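Local structure of Hydrogenase/urease maturation factor HypB (4LPS) at residues T101-I113 with I134-L148. The protein is a GTPase with low intrinsic activity that is required for nickel insertion into [NiFe] hydrogenases and for urease maturation. Residues are numbered along the deposited sequence; the frame is centred on the assembly and turned at random.
With NI (nickel (II) ion), chain F; MG (magnesium ion), chain C; PO4 (phosphate ion), chain E.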
ATOM      1  N   THR A 101      -4.439  14.662  -6.175  1.00 24.26           N
ATOM      2  CA  THR A 101      -4.796  14.553  -7.578  1.00 24.92           C
ATOM      3  C   THR A 101      -3.549  14.866  -8.388  1.00 29.00           C
ATOM      4  O   THR A 101      -3.075  16.003  -8.411  1.00 30.68           O
ATOM      5  CB  THR A 101      -5.956  15.489  -7.968  1.00 29.07           C
ATOM      6  OG1 THR A 101      -5.693  16.814  -7.492  1.00 31.14           O
ATOM      7  CG2 THR A 101      -7.260  14.993  -7.362  1.00 28.85           C
ATOM      8  N   THR A 102      -3.028  13.838  -9.049  1.00 26.38           N
ATOM      9  CA  THR A 102      -1.800  13.946  -9.822  1.00 24.89           C
ATOM     10  C   THR A 102      -2.060  14.591 -11.175  1.00 30.35           C
ATOM     11  O   THR A 102      -1.141  15.086 -11.827  1.00 35.15           O
ATOM     12  CB  THR A 102      -1.152  12.568 -10.032  1.00 23.55           C
ATOM     13  OG1 THR A 102      -1.990  11.770 -10.879  1.00 25.23           O
ATOM     14  CG2 THR A 102      -0.979  11.857  -8.697  1.00 21.49           C
ATOM     15  N   GLY A 103      -3.323  14.583 -11.589  1.00 28.38           N
ATOM     16  CA  GLY A 103      -3.702  15.132 -12.875  1.00 33.48           C
ATOM     17  C   GLY A 103      -3.364  14.200 -14.021  1.00 32.67           C
ATOM     18  O   GLY A 103      -4.251  13.554 -14.578  1.00 35.49           O
ATOM     19  N   GLU A 104      -2.085  14.121 -14.376  1.00 29.27           N
ATOM     20  CA  GLU A 104      -1.666  13.217 -15.443  1.00 32.19           C
ATOM     21  C   GLU A 104      -0.598  12.219 -15.003  1.00 25.20           C
ATOM     22  O   GLU A 104      -0.398  11.201 -15.662  1.00 26.63           O
ATOM     23  CB  GLU A 104      -1.171  14.005 -16.659  1.00 40.64           C
ATOM     24  CG  GLU A 104      -2.230  14.901 -17.279  1.00 47.58           C
ATOM     25  CD  GLU A 104      -1.818  15.438 -18.634  1.00 56.26           C
ATOM     26  OE1 GLU A 104      -0.875  16.254 -18.694  1.00 59.57           O
ATOM     27  OE2 GLU A 104      -2.438  15.036 -19.642  1.00 58.40           O
ATOM     28  N   ALA A 105       0.082  12.501 -13.895  1.00 23.02           N
ATOM     29  CA  ALA A 105       1.190  11.653 -13.463  1.00 19.81           C
ATOM     30  C   ALA A 105       0.693  10.277 -13.022  1.00 20.28           C
ATOM     31  O   ALA A 105      -0.293  10.161 -12.287  1.00 17.22           O
ATOM     32  CB  ALA A 105       1.964  12.323 -12.335  1.00 17.82           C
ATOM     33  N   CYS A 106       1.400   9.239 -13.461  1.00 15.62           N
ATOM     34  CA  CYS A 106       0.951   7.861 -13.288  1.00 16.34           C
ATOM     35  C   CYS A 106       1.399   7.260 -11.965  1.00 20.02           C
ATOM     36  O   CYS A 106       1.298   6.049 -11.758  1.00 18.35           O
ATOM     37  CB  CYS A 106       1.476   7.001 -14.434  1.00 15.44           C
ATOM     38  SG  CYS A 106       3.287   6.900 -14.494  1.00 14.94           S
ATOM     39  N   HIS A 107       1.878   8.112 -11.069  1.00 12.69           N
ATOM     40  CA  HIS A 107       2.540   7.654  -9.861  1.00 11.91           C
ATOM     41  C   HIS A 107       2.614   8.785  -8.852  1.00 11.62           C
ATOM     42  O   HIS A 107       2.426   9.951  -9.204  1.00 12.06           O
ATOM     43  CB  HIS A 107       3.948   7.159 -10.188  1.00 11.82           C
ATOM     44  CG  HIS A 107       4.840   8.231 -10.733  1.00 15.78           C
ATOM     45  ND1 HIS A 107       4.924   8.521 -12.077  1.00 16.26           N
ATOM     46  CD2 HIS A 107       5.663   9.107 -10.108  1.00 15.83           C
ATOM     47  CE1 HIS A 107       5.772   9.517 -12.258  1.00 15.20           C
ATOM     48  NE2 HIS A 107       6.234   9.891 -11.080  1.00 14.66           N
ATOM     49  N   LEU A 108       2.887   8.442  -7.599  1.00 11.11           N
ATOM     50  CA  LEU A 108       3.144   9.454  -6.590  1.00 16.35           C
ATOM     51  C   LEU A 108       4.638   9.726  -6.480  1.00 14.97           C
ATOM     52  O   LEU A 108       5.464   8.854  -6.759  1.00 11.20           O
ATOM     53  CB  LEU A 108       2.577   9.024  -5.236  1.00 10.76           C
ATOM     54  CG  LEU A 108       1.047   9.040  -5.165  1.00 10.97           C
ATOM     55  CD1 LEU A 108       0.550   8.585  -3.800  1.00 10.88           C
ATOM     56  CD2 LEU A 108       0.507  10.422  -5.508  1.00 12.29           C
ATOM     57  N   GLU A 109       4.977  10.944  -6.076  1.00 14.22           N
ATOM     58  CA  GLU A 109       6.355  11.298  -5.765  1.00 14.35           C
ATOM     59  C   GLU A 109       6.418  11.881  -4.358  1.00 14.62           C
ATOM     60  O   GLU A 109       5.413  12.376  -3.845  1.00 17.26           O
ATOM     61  CB  GLU A 109       6.910  12.281  -6.800  1.00 17.49           C
ATOM     62  CG  GLU A 109       7.025  11.685  -8.196  1.00 21.27           C
ATOM     63  CD  GLU A 109       7.380  12.718  -9.243  1.00 26.02           C
ATOM     64  OE1 GLU A 109       7.593  12.334 -10.413  1.00 27.46           O
ATOM     65  OE2 GLU A 109       7.434  13.917  -8.897  1.00 28.32           O
ATOM     66  N   ALA A 110       7.591  11.813  -3.736  1.00 12.44           N
ATOM     67  CA  ALA A 110       7.749  12.220  -2.341  1.00 12.93           C
ATOM     68  C   ALA A 110       7.303  13.659  -2.084  1.00 12.40           C
ATOM     69  O   ALA A 110       6.722  13.952  -1.040  1.00 15.31           O
ATOM     70  CB  ALA A 110       9.191  12.038  -1.906  1.00 12.98           C
ATOM     71  N   SER A 111       7.582  14.551  -3.029  1.00 13.94           N
ATOM     72  CA  SER A 111       7.171  15.946  -2.906  1.00 16.65           C
ATOM     73  C   SER A 111       5.647  16.095  -2.850  1.00 17.55           C
ATOM     74  O   SER A 111       5.138  17.055  -2.271  1.00 18.71           O
ATOM     75  CB  SER A 111       7.747  16.766  -4.061  1.00 18.19           C
ATOM     76  OG  SER A 111       7.360  16.228  -5.313  1.00 22.17           O
ATOM     77  N   MET A 112       4.925  15.147  -3.446  1.00 16.52           N
ATOM     78  CA  MET A 112       3.462  15.174  -3.427  1.00 18.26           C
ATOM     79  C   MET A 112       2.903  14.823  -2.051  1.00 17.05           C
ATOM     80  O   MET A 112       1.840  15.311  -1.662  1.00 20.72           O
ATOM     81  CB  MET A 112       2.889  14.199  -4.460  1.00 19.92           C
ATOM     82  CG  MET A 112       3.232  14.498  -5.915  1.00 22.37           C
ATOM     83  SD  MET A 112       2.571  13.214  -7.001  1.00 20.41           S
ATOM     84  CE  MET A 112       3.518  13.488  -8.504  1.00 17.53           C
ATOM     85  N   ILE A 113       3.626  13.980  -1.317  1.00 12.57           N
ATOM     86  CA  ILE A 113       3.184  13.544   0.005  1.00 16.64           C
ATOM     87  C   ILE A 113       3.192  14.698   1.007  1.00 17.23           C
ATOM     88  O   ILE A 113       2.364  14.742   1.919  1.00 19.18           O
ATOM     89  CB  ILE A 113       4.064  12.393   0.542  1.00 15.90           C
ATOM     90  CG1 ILE A 113       4.262  11.319  -0.532  1.00 11.52           C
ATOM     91  CG2 ILE A 113       3.453  11.786   1.799  1.00 16.05           C
ATOM     92  CD1 ILE A 113       2.970  10.624  -0.953  1.00 11.25           C
ATOM     93  N   ILE A 134      -0.249   5.157   2.413  1.00 10.74           N
ATOM     94  CA  ILE A 134      -0.265   5.736   1.080  1.00 10.25           C
ATOM     95  C   ILE A 134      -0.874   4.746   0.096  1.00 11.46           C
ATOM     96  O   ILE A 134      -0.332   3.656  -0.109  1.00 13.46           O
ATOM     97  CB  ILE A 134       1.159   6.125   0.620  1.00 12.51           C
ATOM     98  CG1 ILE A 134       1.767   7.148   1.584  1.00 10.53           C
ATOM     99  CG2 ILE A 134       1.145   6.673  -0.799  1.00 11.31           C
ATOM    100  CD1 ILE A 134       3.252   7.371   1.386  1.00 10.93           C
ATOM    101  N   GLU A 135      -2.014   5.103  -0.490  1.00 10.93           N
ATOM    102  CA  GLU A 135      -2.552   4.318  -1.594  1.00 12.20           C
ATOM    103  C   GLU A 135      -2.122   4.952  -2.906  1.00 10.89           C
ATOM    104  O   GLU A 135      -2.600   6.022  -3.283  1.00 10.63           O
ATOM    105  CB  GLU A 135      -4.079   4.193  -1.523  1.00 12.16           C
ATOM    106  CG  GLU A 135      -4.623   3.225  -2.577  1.00 13.96           C
ATOM    107  CD  GLU A 135      -6.135   3.164  -2.642  1.00 15.90           C
ATOM    108  OE1 GLU A 135      -6.681   3.157  -3.766  1.00 18.05           O
ATOM    109  OE2 GLU A 135      -6.782   3.121  -1.577  1.00 16.00           O
ATOM    110  N   ASN A 136      -1.190   4.293  -3.583  1.00 11.35           N
ATOM    111  CA  ASN A 136      -0.603   4.838  -4.794  1.00 13.30           C
ATOM    112  C   ASN A 136      -1.553   4.793  -5.985  1.00 15.01           C
ATOM    113  O   ASN A 136      -2.576   4.106  -5.956  1.00 14.13           O
ATOM    114  CB  ASN A 136       0.687   4.090  -5.133  1.00 10.69           C
ATOM    115  CG  ASN A 136       1.788   5.016  -5.600  1.00 10.14           C
ATOM    116  OD1 ASN A 136       1.579   5.848  -6.484  1.00 13.80           O
ATOM    117  ND2 ASN A 136       2.969   4.884  -5.002  1.00  8.96           N
ATOM    118  N   VAL A 137      -1.213   5.559  -7.018  1.00 14.34           N
ATOM    119  CA  VAL A 137      -1.916   5.528  -8.295  1.00 13.46           C
ATOM    120  C   VAL A 137      -1.950   4.107  -8.850  1.00 15.02           C
ATOM    121  O   VAL A 137      -0.945   3.391  -8.796  1.00 13.90           O
ATOM    122  CB  VAL A 137      -1.248   6.464  -9.322  1.00 14.58           C
ATOM    123  CG1 VAL A 137      -1.978   6.415 -10.658  1.00 14.74           C
ATOM    124  CG2 VAL A 137      -1.206   7.890  -8.784  1.00  9.15           C
ATOM    125  N   GLY A 138      -3.107   3.690  -9.358  1.00 11.11           N
ATOM    126  CA  GLY A 138      -3.214   2.390  -9.996  1.00  9.59           C
ATOM    127  C   GLY A 138      -2.280   2.292 -11.187  1.00 11.57           C
ATOM    128  O   GLY A 138      -2.471   2.976 -12.197  1.00 12.66           O
ATOM    129  N   ASN A 139      -1.273   1.432 -11.054  1.00 11.34           N
ATOM    130  CA  ASN A 139      -0.186   1.308 -12.021  1.00  9.81           C
ATOM    131  C   ASN A 139       0.796   0.251 -11.522  1.00  9.68           C
ATOM    132  O   ASN A 139       1.299   0.351 -10.402  1.00  9.19           O
ATOM    133  CB  ASN A 139       0.514   2.657 -12.223  1.00  9.33           C
ATOM    134  CG  ASN A 139       1.547   2.627 -13.336  1.00 11.48           C
ATOM    135  OD1 ASN A 139       1.818   1.584 -13.929  1.00 13.70           O
ATOM    136  ND2 ASN A 139       2.110   3.788 -13.642  1.00 10.02           N
ATOM    137  N   LEU A 140       1.048  -0.775 -12.331  1.00 10.10           N
ATOM    138  CA  LEU A 140       1.977  -1.828 -11.932  1.00 10.01           C
ATOM    139  C   LEU A 140       3.411  -1.553 -12.374  1.00 12.78           C
ATOM    140  O   LEU A 140       4.274  -2.418 -12.239  1.00 13.07           O
ATOM    141  CB  LEU A 140       1.530  -3.182 -12.492  1.00 10.72           C
ATOM    142  CG  LEU A 140       0.749  -4.101 -11.552  1.00 11.27           C
ATOM    143  CD1 LEU A 140       0.596  -5.494 -12.156  1.00 11.11           C
ATOM    144  CD2 LEU A 140       1.429  -4.182 -10.201  1.00 14.91           C
ATOM    145  N   VAL A 141       3.669  -0.361 -12.907  1.00 10.54           N
ATOM    146  CA  VAL A 141       5.002  -0.054 -13.425  1.00 11.86           C
ATOM    147  C   VAL A 141       5.657   1.107 -12.682  1.00 13.40           C
ATOM    148  O   VAL A 141       6.493   0.896 -11.805  1.00 18.29           O
ATOM    149  CB  VAL A 141       4.960   0.280 -14.927  1.00 11.82           C
ATOM    150  CG1 VAL A 141       6.372   0.508 -15.463  1.00 12.44           C
ATOM    151  CG2 VAL A 141       4.291  -0.849 -15.695  1.00 11.95           C
ATOM    152  N   CYS A 142       5.275   2.329 -13.043  1.00 10.76           N
ATOM    153  CA  CYS A 142       5.992   3.537 -12.628  1.00 13.23           C
ATOM    154  C   CYS A 142       6.133   3.795 -11.117  1.00 16.47           C
ATOM    155  O   CYS A 142       7.156   4.333 -10.693  1.00 16.07           O
ATOM    156  CB  CYS A 142       5.331   4.757 -13.271  1.00 13.32           C
ATOM    157  SG  CYS A 142       5.265   4.668 -15.072  1.00 18.05           S
ATOM    158  N   PRO A 143       5.124   3.434 -10.298  1.00 13.34           N
ATOM    159  CA  PRO A 143       5.366   3.696  -8.873  1.00 11.13           C
ATOM    160  C   PRO A 143       6.502   2.860  -8.272  1.00 11.71           C
ATOM    161  O   PRO A 143       6.991   3.195  -7.194  1.00 10.01           O
ATOM    162  CB  PRO A 143       4.023   3.347  -8.216  1.00  9.24           C
ATOM    163  CG  PRO A 143       3.019   3.451  -9.315  1.00  9.15           C
ATOM    164  CD  PRO A 143       3.738   2.993 -10.542  1.00  9.55           C
ATOM    165  N   SER A 144       6.932   1.810  -8.970  1.00 10.38           N
ATOM    166  CA  SER A 144       8.064   1.004  -8.517  1.00 17.53           C
ATOM    167  C   SER A 144       9.395   1.757  -8.578  1.00 18.59           C
ATOM    168  O   SER A 144      10.411   1.273  -8.074  1.00 20.61           O
ATOM    169  CB  SER A 144       8.164  -0.281  -9.346  1.00 19.15           C
ATOM    170  OG  SER A 144       8.658  -0.018 -10.647  1.00 20.75           O
ATOM    171  N   SER A 145       9.392   2.934  -9.197  1.00 18.47           N
ATOM    172  CA  SER A 145      10.615   3.711  -9.379  1.00 13.43           C
ATOM    173  C   SER A 145      10.706   4.934  -8.467  1.00 15.75           C
ATOM    174  O   SER A 145      11.642   5.724  -8.588  1.00 16.77           O
ATOM    175  CB  SER A 145      10.735   4.161 -10.835  1.00 17.08           C
ATOM    176  OG  SER A 145      10.993   3.061 -11.692  1.00 20.61           O
ATOM    177  N   TYR A 146       9.748   5.099  -7.557  1.00 11.20           N
ATOM    178  CA  TYR A 146       9.742   6.281  -6.695  1.00 13.87           C
ATOM    179  C   TYR A 146       9.624   5.968  -5.205  1.00 17.87           C
ATOM    180  O   TYR A 146       8.542   5.643  -4.710  1.00 21.67           O
ATOM    181  CB  TYR A 146       8.615   7.228  -7.114  1.00 14.46           C
ATOM    182  CG  TYR A 146       8.776   7.748  -8.522  1.00 13.98           C
ATOM    183  CD1 TYR A 146       8.270   7.042  -9.606  1.00 15.40           C
ATOM    184  CD2 TYR A 146       9.459   8.930  -8.770  1.00 14.62           C
ATOM    185  CE1 TYR A 146       8.426   7.507 -10.896  1.00 18.41           C
ATOM    186  CE2 TYR A 146       9.619   9.406 -10.058  1.00 19.43           C
ATOM    187  CZ  TYR A 146       9.101   8.689 -11.115  1.00 21.23           C
ATOM    188  OH  TYR A 146       9.259   9.162 -12.398  1.00 23.21           O
ATOM    189  N   ASN A 147      10.752   6.050  -4.502  1.00 17.92           N
ATOM    190  CA  ASN A 147      10.773   5.969  -3.043  1.00 16.53           C
ATOM    191  C   ASN A 147       9.878   7.048  -2.434  1.00 15.32           C
ATOM    192  O   ASN A 147       9.982   8.222  -2.796  1.00 16.03           O
ATOM    193  CB  ASN A 147      12.206   6.119  -2.519  1.00 14.12           C
ATOM    194  CG  ASN A 147      12.371   5.599  -1.101  1.00 13.65           C
ATOM    195  OD1 ASN A 147      11.449   5.659  -0.286  1.00 14.74           O
ATOM    196  ND2 ASN A 147      13.562   5.097  -0.798  1.00 13.88           N
ATOM    197  N   LEU A 148       8.999   6.657  -1.518  1.00 11.97           N
ATOM    198  CA  LEU A 148       8.157   7.627  -0.824  1.00 13.14           C
ATOM    199  C   LEU A 148       8.523   7.699   0.655  1.00 11.57           C
ATOM    200  O   LEU A 148       7.824   8.330   1.450  1.00 11.21           O
ATOM    201  CB  LEU A 148       6.675   7.274  -0.994  1.00 12.12           C
ATOM    202  CG  LEU A 148       6.166   7.208  -2.439  1.00  9.87           C
ATOM    203  CD1 LEU A 148       4.717   6.746  -2.493  1.00  9.58           C
ATOM    204  CD2 LEU A 148       6.332   8.555  -3.126  1.00  9.91           C
TER
HETATM  205 NI    NI F 304       3.827   5.675 -16.282  1.00 14.01          NI
HETATM  206 MG    MG C 301      -8.749   2.877  -5.020  1.00 19.55          MG
HETATM  207  P   PO4 E 303      -6.987   2.853  -8.161  1.00 20.60           P
HETATM  208  O1  PO4 E 303      -5.956   3.929  -7.931  1.00 27.59           O
HETATM  209  O2  PO4 E 303      -7.986   2.890  -7.034  1.00 18.55           O
HETATM  210  O3  PO4 E 303      -7.692   3.104  -9.469  1.00 18.96           O
HETATM  211  O4  PO4 E 303      -6.308   1.511  -8.199  1.00 26.64           O
HETATM  212  O   HOH W   1       4.874   6.150  -6.608  1.00 18.89           O
HETATM  213  O   HOH W   2       9.558  12.285 -12.687  1.00 29.61           O
HETATM  214  O   HOH W   3     -10.725   2.521  -6.067  1.00 20.83           O
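Cys106 and Cys142 meet thiolate to thiolate at the nickel ion, each SG bound to it, at 2.2 Å from Cys106 and 2.1 Å from Cys142. A chi1 of 63° sets Cys106 SG where it meets both nickel and a nearly straight hydrogen bond from His107 ND1, in the imidazole plane. The second ring nitrogen, NE2, donates to Glu109 OE1 (2.9 Å) on the anti side, tilted 25° from the carboxylate plane, and the two bonds fix the ring's rotation. One imidazole face lies on Tyr146 in an offset stack, centroids 3.8 Å apart and planes at 10°. With GDP bound, His107 does not touch nickel but holds this sulfur from the second shell; it is thought to be a ligand only in the nucleotide-free state.

In this SIMIBI-class G domain the metal loop runs on from strand 131-135, whose Glu135 binds magnesium with Thr60 and Asp86, so one segment carries a ligand of each metal. Asn139 ND2 reaches Cys106 O at 3.1 Å, from above the carbonyl plane. Deeper in, Asn136 OD1 accepts from both Leu108 N (3.1 Å) and Val137 N, while its ND2 bonds Asn50 and a water held by Leu108 O. Leu108 CD1 packs against Ile134 CG2 at 3.6 Å.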